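Local structure of ABC transporter substrate-binding protein (Rhizobium radiobacter, 6TFX) at residues 34-39 with 144-149; 168-173 with 484-489; 182-187 with 196-201. The protein binds the mannityl-opine mannopinic acid as the periplasmic solute-binding protein of an ABC transporter and probably hands it over for import. One frame throughout, in Å; residues are numbered along the deposited sequence.

Contact 1. Residues 34-39 with 144-149; sequences YIYGAL and GGFIIP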
loop_
_atom_site.group_PDB
_atom_site.type_symbol
_atom_site.label_atom_id
_atom_site.label_comp_id
_atom_site.label_asym_id
_atom_site.label_seq_id
_atom_site.Cartn_x
_atom_site.Cartn_y
_atom_site.Cartn_z
ATOM N N TYR A 34 2.697 -7.417 11.535
ATOM C CA TYR A 34 3.290 -8.404 12.471
ATOM C C TYR A 34 2.710 -8.223 13.885
ATOM O O TYR A 34 2.740 -9.156 14.687
ATOM C CB TYR A 34 4.809 -8.198 12.572
ATOM C CG TYR A 34 5.597 -8.394 11.280
ATOM C CD1 TYR A 34 4.975 -8.837 10.115
ATOM C CD2 TYR A 34 6.931 -8.012 11.194
ATOM C CE1 TYR A 34 5.678 -8.961 8.916
ATOM C CE2 TYR A 34 7.651 -8.150 10.010
ATOM C CZ TYR A 34 7.026 -8.635 8.873
ATOM O OH TYR A 34 7.759 -8.714 7.702
ATOM N N ILE A 35 2.257 -7.002 14.202
ATOM C CA ILE A 35 1.786 -6.632 15.544
ATOM C C ILE A 35 0.316 -6.840 15.758
ATOM O O ILE A 35 -0.087 -7.134 16.886
ATOM C CB ILE A 35 2.146 -5.128 15.793
ATOM C CG1 ILE A 35 3.674 -4.879 15.666
ATOM C CG2 ILE A 35 1.587 -4.578 17.133
ATOM C CD1 ILE A 35 4.030 -3.367 15.379
ATOM N N TYR A 36 -0.507 -6.539 14.719
ATOM C CA TYR A 36 -1.950 -6.555 14.872
ATOM C C TYR A 36 -2.632 -7.667 14.090
ATOM O O TYR A 36 -2.065 -8.237 13.131
ATOM C CB TYR A 36 -2.506 -5.244 14.324
ATOM C CG TYR A 36 -2.012 -4.007 15.029
ATOM C CD1 TYR A 36 -2.644 -3.541 16.177
ATOM C CD2 TYR A 36 -0.937 -3.275 14.530
ATOM C CE1 TYR A 36 -2.205 -2.390 16.828
ATOM C CE2 TYR A 36 -0.488 -2.122 15.171
ATOM C CZ TYR A 36 -1.143 -1.668 16.307
ATOM O OH TYR A 36 -0.750 -0.498 16.913
ATOM N N GLY A 37 -3.890 -7.870 14.452
ATOM C CA GLY A 37 -4.827 -8.738 13.741
ATOM C C GLY A 37 -6.132 -7.992 13.499
ATOM O O GLY A 37 -6.255 -6.803 13.835
ATOM N N ALA A 38 -7.126 -8.683 12.944
ATOM C CA ALA A 38 -8.400 -8.046 12.638
ATOM C C ALA A 38 -9.545 -9.040 12.913
ATOM O O ALA A 38 -9.297 -10.151 13.404
ATOM C CB ALA A 38 -8.391 -7.605 11.178
ATOM N N LEU A 39 -10.793 -8.667 12.574
ATOM C CA LEU A 39 -11.903 -9.626 12.720
ATOM C C LEU A 39 -11.647 -10.861 11.839
ATOM O O LEU A 39 -11.861 -11.996 12.267
ATOM C CB LEU A 39 -13.208 -8.971 12.290
ATOM C CG LEU A 39 -13.818 -8.001 13.323
ATOM C CD1 LEU A 39 -14.949 -7.180 12.695
ATOM C CD2 LEU A 39 -14.340 -8.758 14.546
ATOM N N GLY A 144 -7.535 0.026 7.486
ATOM C CA GLY A 144 -8.409 0.303 8.621
ATOM C C GLY A 144 -9.054 -0.876 9.312
ATOM O O GLY A 144 -9.859 -0.678 10.220
ATOM N N GLY A 145 -8.749 -2.096 8.867
ATOM C CA GLY A 145 -9.381 -3.277 9.461
ATOM C C GLY A 145 -8.774 -3.754 10.772
ATOM O O GLY A 145 -9.424 -4.457 11.558
ATOM N N PHE A 146 -7.511 -3.383 11.028
ATOM C CA PHE A 146 -6.824 -3.861 12.231
ATOM C C PHE A 146 -7.505 -3.361 13.491
ATOM O O PHE A 146 -7.931 -2.205 13.539
ATOM C CB PHE A 146 -5.393 -3.353 12.239
ATOM C CG PHE A 146 -4.521 -3.976 11.173
ATOM C CD1 PHE A 146 -4.032 -5.275 11.322
ATOM C CD2 PHE A 146 -4.090 -3.228 10.083
ATOM C CE1 PHE A 146 -3.153 -5.829 10.378
ATOM C CE2 PHE A 146 -3.224 -3.791 9.122
ATOM C CZ PHE A 146 -2.766 -5.085 9.276
ATOM N N ILE A 147 -7.567 -4.227 14.516
ATOM C CA ILE A 147 -8.205 -3.888 15.785
ATOM C C ILE A 147 -7.159 -3.449 16.803
ATOM O O ILE A 147 -6.148 -4.115 16.989
ATOM C CB ILE A 147 -9.075 -5.056 16.307
ATOM C CG1 ILE A 147 -10.075 -5.557 15.232
ATOM C CG2 ILE A 147 -9.786 -4.703 17.633
ATOM C CD1 ILE A 147 -11.067 -4.484 14.663
ATOM N N ILE A 148 -7.439 -2.335 17.475
ATOM C CA ILE A 148 -6.566 -1.805 18.530
ATOM C C ILE A 148 -7.311 -1.752 19.890
ATOM O O ILE A 148 -8.551 -1.782 19.898
ATOM C CB ILE A 148 -5.925 -0.442 18.168
ATOM C CG1 ILE A 148 -6.949 0.720 18.254
ATOM C CG2 ILE A 148 -5.247 -0.511 16.793
ATOM C CD1 ILE A 148 -6.362 2.110 17.970
ATOM N N PRO A 149 -6.578 -1.653 21.026
ATOM C CA PRO A 149 -7.256 -1.670 22.331
ATOM C C PRO A 149 -7.757 -0.292 22.718
ATOM O O PRO A 149 -6.992 0.669 22.717
ATOM C CB PRO A 149 -6.189 -2.197 23.311
ATOM C CG PRO A 149 -4.924 -2.343 22.514
ATOM C CD PRO A 149 -5.109 -1.657 21.197
HETATM O O HOH W 1 -4.611 -6.470 16.851
HETATM O O HOH W 2 -11.651 -6.126 11.632
#

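Contact 2. Residues 168-173 with 484-489; sequences GPFQVE and PLITEQ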
loop_
_atom_site.group_PDB
_atom_site.type_symbol
_atom_site.label_atom_id
_atom_site.label_comp_id
_atom_site.label_asym_id
_atom_site.label_seq_id
_atom_site.Cartn_x
_atom_site.Cartn_y
_atom_site.Cartn_z
ATOM N N GLY A 168 -1.618 -9.421 17.682
ATOM C CA GLY A 168 -0.845 -10.165 16.690
ATOM C C GLY A 168 0.286 -10.969 17.315
ATOM O O GLY A 168 0.538 -10.903 18.539
ATOM N N PRO A 169 1.009 -11.728 16.468
ATOM C CA PRO A 169 2.031 -12.648 17.005
ATOM C C PRO A 169 3.294 -12.003 17.551
ATOM O O PRO A 169 4.023 -12.669 18.283
ATOM C CB PRO A 169 2.345 -13.569 15.810
ATOM C CG PRO A 169 1.936 -12.774 14.577
ATOM C CD PRO A 169 0.745 -11.962 15.029
ATOM N N PHE A 170 3.594 -10.732 17.163
ATOM C CA PHE A 170 4.811 -10.074 17.651
ATOM C C PHE A 170 4.471 -8.734 18.257
ATOM O O PHE A 170 3.576 -8.057 17.775
ATOM C CB PHE A 170 5.843 -9.922 16.519
ATOM C CG PHE A 170 6.269 -11.271 15.981
ATOM C CD1 PHE A 170 7.245 -12.021 16.632
ATOM C CD2 PHE A 170 5.650 -11.819 14.862
ATOM C CE1 PHE A 170 7.588 -13.306 16.179
ATOM C CE2 PHE A 170 6.013 -13.093 14.395
ATOM C CZ PHE A 170 6.955 -13.837 15.072
ATOM N N GLN A 171 5.229 -8.326 19.265
ATOM C CA GLN A 171 5.001 -7.042 19.934
ATOM C C GLN A 171 6.238 -6.207 19.846
ATOM O O GLN A 171 7.343 -6.739 19.805
ATOM C CB GLN A 171 4.636 -7.249 21.417
ATOM C CG GLN A 171 5.708 -8.020 22.209
ATOM C CD GLN A 171 5.102 -8.974 23.200
ATOM O OE1 GLN A 171 3.906 -8.929 23.491
ATOM N NE2 GLN A 171 5.913 -9.878 23.722
ATOM N N VAL A 172 6.070 -4.886 19.884
ATOM C CA VAL A 172 7.215 -3.996 19.845
ATOM C C VAL A 172 7.793 -3.920 21.243
ATOM O O VAL A 172 7.114 -3.444 22.158
ATOM C CB VAL A 172 6.855 -2.606 19.276
ATOM C CG1 VAL A 172 8.011 -1.614 19.441
ATOM C CG2 VAL A 172 6.442 -2.716 17.814
ATOM N N GLU A 173 9.022 -4.422 21.415
ATOM C CA GLU A 173 9.701 -4.340 22.708
ATOM C C GLU A 173 10.355 -2.956 22.856
ATOM O O GLU A 173 10.267 -2.338 23.925
ATOM C CB GLU A 173 10.741 -5.452 22.830
ATOM C CG GLU A 173 11.419 -5.487 24.192
ATOM C CD GLU A 173 12.446 -6.592 24.319
ATOM O OE1 GLU A 173 13.557 -6.446 23.757
ATOM O OE2 GLU A 173 12.137 -7.608 24.980
ATOM N N PRO A 484 7.130 -9.514 3.042
ATOM C CA PRO A 484 6.943 -10.786 3.764
ATOM C C PRO A 484 6.052 -10.651 4.996
ATOM O O PRO A 484 6.059 -9.631 5.686
ATOM C CB PRO A 484 8.362 -11.155 4.200
ATOM C CG PRO A 484 9.265 -10.463 3.221
ATOM C CD PRO A 484 8.558 -9.165 2.924
ATOM N N LEU A 485 5.307 -11.721 5.276
ATOM C CA LEU A 485 4.466 -11.803 6.455
ATOM C C LEU A 485 5.148 -12.798 7.389
ATOM O O LEU A 485 5.295 -13.983 7.049
ATOM C CB LEU A 485 3.039 -12.286 6.111
ATOM C CG LEU A 485 2.078 -12.392 7.297
ATOM C CD1 LEU A 485 1.675 -11.004 7.818
ATOM C CD2 LEU A 485 0.851 -13.201 6.926
ATOM N N ILE A 486 5.573 -12.304 8.555
ATOM C CA ILE A 486 6.183 -13.142 9.587
ATOM C C ILE A 486 5.062 -13.449 10.581
ATOM O O ILE A 486 4.347 -12.548 11.028
ATOM C CB ILE A 486 7.417 -12.470 10.241
ATOM C CG1 ILE A 486 8.471 -12.162 9.142
ATOM C CG2 ILE A 486 8.002 -13.374 11.333
ATOM C CD1 ILE A 486 9.510 -11.236 9.576
ATOM N N THR A 487 4.865 -14.741 10.856
ATOM C CA THR A 487 3.785 -15.182 11.729
ATOM C C THR A 487 4.339 -16.105 12.810
ATOM O O THR A 487 5.561 -16.316 12.911
ATOM C CB THR A 487 2.695 -15.954 10.932
ATOM O OG1 THR A 487 3.210 -17.229 10.577
ATOM C CG2 THR A 487 2.182 -15.199 9.683
ATOM N N GLU A 488 3.427 -16.713 13.585
ATOM C CA GLU A 488 3.817 -17.702 14.603
ATOM C C GLU A 488 4.374 -18.987 13.920
ATOM O O GLU A 488 4.961 -19.835 14.592
ATOM C CB GLU A 488 2.617 -18.032 15.529
ATOM C CG GLU A 488 1.550 -18.962 14.948
ATOM C CD GLU A 488 0.603 -18.373 13.921
ATOM O OE1 GLU A 488 0.742 -17.179 13.572
ATOM O OE2 GLU A 488 -0.300 -19.112 13.474
ATOM N N GLN A 489 4.144 -19.144 12.601
ATOM C CA GLN A 489 4.579 -20.338 11.853
ATOM C C GLN A 489 6.017 -20.207 11.309
ATOM O O GLN A 489 6.622 -21.204 10.943
ATOM C CB GLN A 489 3.638 -20.600 10.656
ATOM C CG GLN A 489 2.135 -20.596 10.943
ATOM C CD GLN A 489 1.352 -20.131 9.715
ATOM O OE1 GLN A 489 0.928 -20.949 8.891
ATOM N NE2 GLN A 489 1.149 -18.806 9.543
#

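Contact 3. Residues 182-187 with 196-201; sequences TLTANA and LSKISY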
loop_
_atom_site.group_PDB
_atom_site.type_symbol
_atom_site.label_atom_id
_atom_site.label_comp_id
_atom_site.label_asym_id
_atom_site.label_seq_id
_atom_site.Cartn_x
_atom_site.Cartn_y
_atom_site.Cartn_z
ATOM N N THR A 182 12.856 -3.614 17.631
ATOM C CA THR A 182 13.014 -4.930 18.213
ATOM C C THR A 182 11.640 -5.425 18.538
ATOM O O THR A 182 10.924 -4.810 19.348
ATOM C CB THR A 182 13.895 -4.912 19.492
ATOM O OG1 THR A 182 15.160 -4.339 19.166
ATOM C CG2 THR A 182 14.114 -6.334 20.076
ATOM N N LEU A 183 11.245 -6.528 17.892
ATOM C CA LEU A 183 9.966 -7.166 18.191
ATOM C C LEU A 183 10.223 -8.490 18.898
ATOM O O LEU A 183 11.232 -9.156 18.630
ATOM C CB LEU A 183 9.139 -7.412 16.924
ATOM C CG LEU A 183 8.778 -6.154 16.098
ATOM C CD1 LEU A 183 9.804 -5.921 15.003
ATOM C CD2 LEU A 183 7.392 -6.287 15.507
ATOM N N THR A 184 9.335 -8.860 19.829
ATOM C CA THR A 184 9.477 -10.127 20.521
ATOM C C THR A 184 8.187 -10.920 20.340
ATOM O O THR A 184 7.126 -10.342 20.110
ATOM C CB THR A 184 9.815 -9.921 22.003
ATOM O OG1 THR A 184 8.773 -9.158 22.601
ATOM C CG2 THR A 184 11.149 -9.234 22.208
ATOM N N ALA A 185 8.280 -12.247 20.453
ATOM C CA ALA A 185 7.108 -13.105 20.295
ATOM C C ALA A 185 6.085 -12.796 21.368
ATOM O O ALA A 185 6.446 -12.608 22.533
ATOM C CB ALA A 185 7.524 -14.562 20.398
ATOM N N ASN A 186 4.805 -12.743 20.972
ATOM C CA ASN A 186 3.704 -12.594 21.895
ATOM C C ASN A 186 3.457 -14.022 22.428
ATOM O O ASN A 186 2.839 -14.848 21.745
ATOM C CB ASN A 186 2.485 -12.020 21.185
ATOM C CG ASN A 186 1.190 -12.085 21.971
ATOM O OD1 ASN A 186 1.161 -12.422 23.168
ATOM N ND2 ASN A 186 0.087 -11.751 21.314
ATOM N N ALA A 187 3.965 -14.315 23.642
ATOM C CA ALA A 187 3.858 -15.661 24.244
ATOM C C ALA A 187 2.408 -16.184 24.400
ATOM O O ALA A 187 2.196 -17.401 24.495
ATOM C CB ALA A 187 4.579 -15.691 25.592
ATOM N N LEU A 196 9.655 -18.138 16.417
ATOM C CA LEU A 196 10.711 -17.130 16.536
ATOM C C LEU A 196 10.517 -16.420 17.875
ATOM O O LEU A 196 9.384 -16.135 18.260
ATOM C CB LEU A 196 10.611 -16.081 15.410
ATOM C CG LEU A 196 10.786 -16.572 13.976
ATOM C CD1 LEU A 196 10.545 -15.429 13.022
ATOM C CD2 LEU A 196 12.185 -17.138 13.740
ATOM N N SER A 197 11.603 -16.111 18.562
ATOM C CA SER A 197 11.519 -15.399 19.835
ATOM C C SER A 197 11.677 -13.901 19.630
ATOM O O SER A 197 11.136 -13.118 20.412
ATOM C CB SER A 197 12.607 -15.902 20.780
ATOM O OG SER A 197 13.863 -15.655 20.173
ATOM N N LYS A 198 12.398 -13.495 18.563
ATOM C CA LYS A 198 12.689 -12.087 18.312
ATOM C C LYS A 198 12.855 -11.775 16.834
ATOM O O LYS A 198 13.305 -12.627 16.064
ATOM C CB LYS A 198 14.006 -11.721 19.051
ATOM C CG LYS A 198 14.250 -10.224 19.264
ATOM C CD LYS A 198 15.536 -9.967 20.052
ATOM C CE LYS A 198 16.603 -9.401 19.161
ATOM N NZ LYS A 198 17.735 -8.835 19.947
ATOM N N ILE A 199 12.495 -10.545 16.455
ATOM C CA ILE A 199 12.715 -9.991 15.125
ATOM C C ILE A 199 13.508 -8.704 15.331
ATOM O O ILE A 199 13.077 -7.836 16.098
ATOM C CB ILE A 199 11.423 -9.701 14.322
ATOM C CG1 ILE A 199 10.551 -10.976 14.157
ATOM C CG2 ILE A 199 11.750 -9.069 12.946
ATOM C CD1 ILE A 199 9.107 -10.648 13.710
ATOM N N SER A 200 14.657 -8.588 14.659
ATOM C CA SER A 200 15.449 -7.355 14.656
ATOM C C SER A 200 15.185 -6.762 13.269
ATOM O O SER A 200 15.631 -7.307 12.254
ATOM C CB SER A 200 16.934 -7.648 14.875
ATOM O OG SER A 200 17.670 -6.433 14.804
ATOM N N TYR A 201 14.359 -5.712 13.225
ATOM C CA TYR A 201 13.893 -5.075 11.996
ATOM C C TYR A 201 14.775 -3.861 11.781
ATOM O O TYR A 201 14.616 -2.842 12.453
ATOM C CB TYR A 201 12.424 -4.711 12.194
ATOM C CG TYR A 201 11.715 -4.191 10.966
ATOM C CD1 TYR A 201 11.674 -2.829 10.688
ATOM C CD2 TYR A 201 11.004 -5.051 10.133
ATOM C CE1 TYR A 201 10.958 -2.333 9.604
ATOM C CE2 TYR A 201 10.258 -4.563 9.054
ATOM C CZ TYR A 201 10.259 -3.205 8.779
ATOM O OH TYR A 201 9.543 -2.704 7.722
HETATM O O HOH W 3 16.864 -4.794 17.028
#

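Contact 1. Residues 34-39 with 144-149
The extended segment that follows helix 26-35, from Tyr36 to Leu39, passes across the loop leading into helix 150-156, meeting it at Phe146 and Ile147. A single direct hydrogen bond joins the two backbones: Ile147 N donates to Gly37 O at 3.0 Å, nearly straight at 169° and in the plane of the carbonyl. The same oxygen takes a CA-H...O contact from Phe146 CA at 3.4 Å, and it lies at the edge of the Phe146 ring. Two waters extend the linkage, one accepting from Gly37 N and donating to Ile147 O, the other relaying Leu39 N to Gly145 O in the same way.

Tyr36 makes the widest side-chain contact, against Phe146 and Ile148. Its CB presses on Phe146 CD1 at 3.4 Å. CG stands beside the backbone N (chi1 -61°), and further out Tyr36 CE1 lies 3.6 Å from Ile148 CG2, the two side chains meeting obliquely. One face of the Tyr36 ring takes CG2 of Ile35, while its hydroxyl is bonded to Leu18 O. Further along, Ala38 CB sits 3.3 Å from Gly145 O, and Ile147 CG1 lies 4.0 Å from Ala38 CA. All the touching residues are buried. Helix 88-98 backs the contact, with Val91 against Leu39, Ser94 against Ile147, and Phe93 and Lys97 against Ile148.

Contact 2. Residues 168-173 with 484-489
Thr487 OG1 accepts two hydrogen bonds from Gln489, one from its backbone N at 2.9 Å and one from its side-chain NE2 at 2.8 Å. The first makes an ST turn; the second is more bent, and the oxygen is tilted out of the amide plane of Gln489. With chi1 at 73°, OG1 stands between the backbone N and the carbonyl carbon of Thr487, turned to Gln489 N. The residues leading into this turn, Ile486 and Thr487, are what Phe170 at the start of strand 170-176 meets, while Pro169 just before the strand faces Thr487 and Glu488.

The far end of the Phe170 ring does the touching: Thr487 O comes up at the ring edge, near its plane, 3.6 Å from Phe170 CZ, and CG2 of Ile486 lies 3.7 Å from Phe170 CE2, the two side chains crossing at about a right angle. Ile486 offers this methyl because CG2 is anti to its backbone N. Pro169 packs more loosely, its CG 4.2 Å from Thr487 CA and its CB 4.0 Å from Glu488 N, an amide that is buried here and finds no partner in the model. Nearby, Thr487 N is bonded to Thr490 OG1. Phe170 also rests on Leu183 of strand 180-185, while Ile199 of strand 198-203 touches both Phe170 and Ile486, and Tyr34 of helix 26-35 packs on Ile486.

Contact 3. Residues 182-187 with 196-201
Leu183 and Ile199 pack together on the buried face of this strand pair, their CB atoms 4.2 Å apart. Tyr201 joins them there: its CB lies 4.0 Å from Leu183 CD1, and the side chains of Tyr201 and Leu183 run side by side, pointing the same way. The Tyr201 hydroxyl is bonded to Ser27 OG, and helix 26-35 packs over this face through Leu31 and Ile35 against Leu183 and through Thr30 and Leu31 against Tyr201.

Between the strands, Leu183 and Ile199 are an antiparallel hydrogen-bonded pair, each N reaching the other's O at 2.9 Å. The two bonds are not alike, since Leu183 N lies in the plane of the Ile199 carbonyl, whereas Ile199 N is tilted 33° from that of Leu183. Thr182 with Ser200 and Thr184 with Lys198 are the non-hydrogen-bonded pairs beside them. The strands belong to a mixed sheet in which 180-185 lies between 170-176 and 198-203, and 198-203 in turn runs parallel to strand 5-10. Toward the end of the pair Ala185 N still bonds to Ser197 O at 3.0 Å, but from 51° out of the carbonyl plane, and Ala185 CB closes on Leu196 O.

The other face, with Thr182, Thr184, Lys198 and Ser200, is only partly buried, and its contacts are few. Lys198 sets out with CG anti to its backbone N (chi1 -162°), and its side chain crosses that of Thr182 obliquely, where Lys198 CD lies 3.9 Å from Thr182 CG2. A water bridges Thr182 OG1 and Ser200 OG, at 2.8 and 2.9 Å, while Thr184 OG1 is bonded to Gln171 NE2 of the next strand.

In the fold
From the N terminus, helix 26-35 runs into the first segment of contact 1, which closes a loop of 104 residues holding the four-stranded antiparallel sheet and joins the helix end to the loop before helix 150-156. Contact 2 opens at residue 168, just ahead of strand 170-176, and closes only with residues 484-489, bringing this C-terminal loop to that strand. Contact 3 falls within that long span, as strands 180-185 and 198-203 pair across a short connection. Segment 168-173 of contact 2 lies in the same sheet as contact 3, strands 170-176 and 180-185 being neighbours. Tyr34 and Ile35 reach both: Ile35 O meets Gly168 N, Tyr34 OH meets Pro484 O, and Ile35 packs on Leu183.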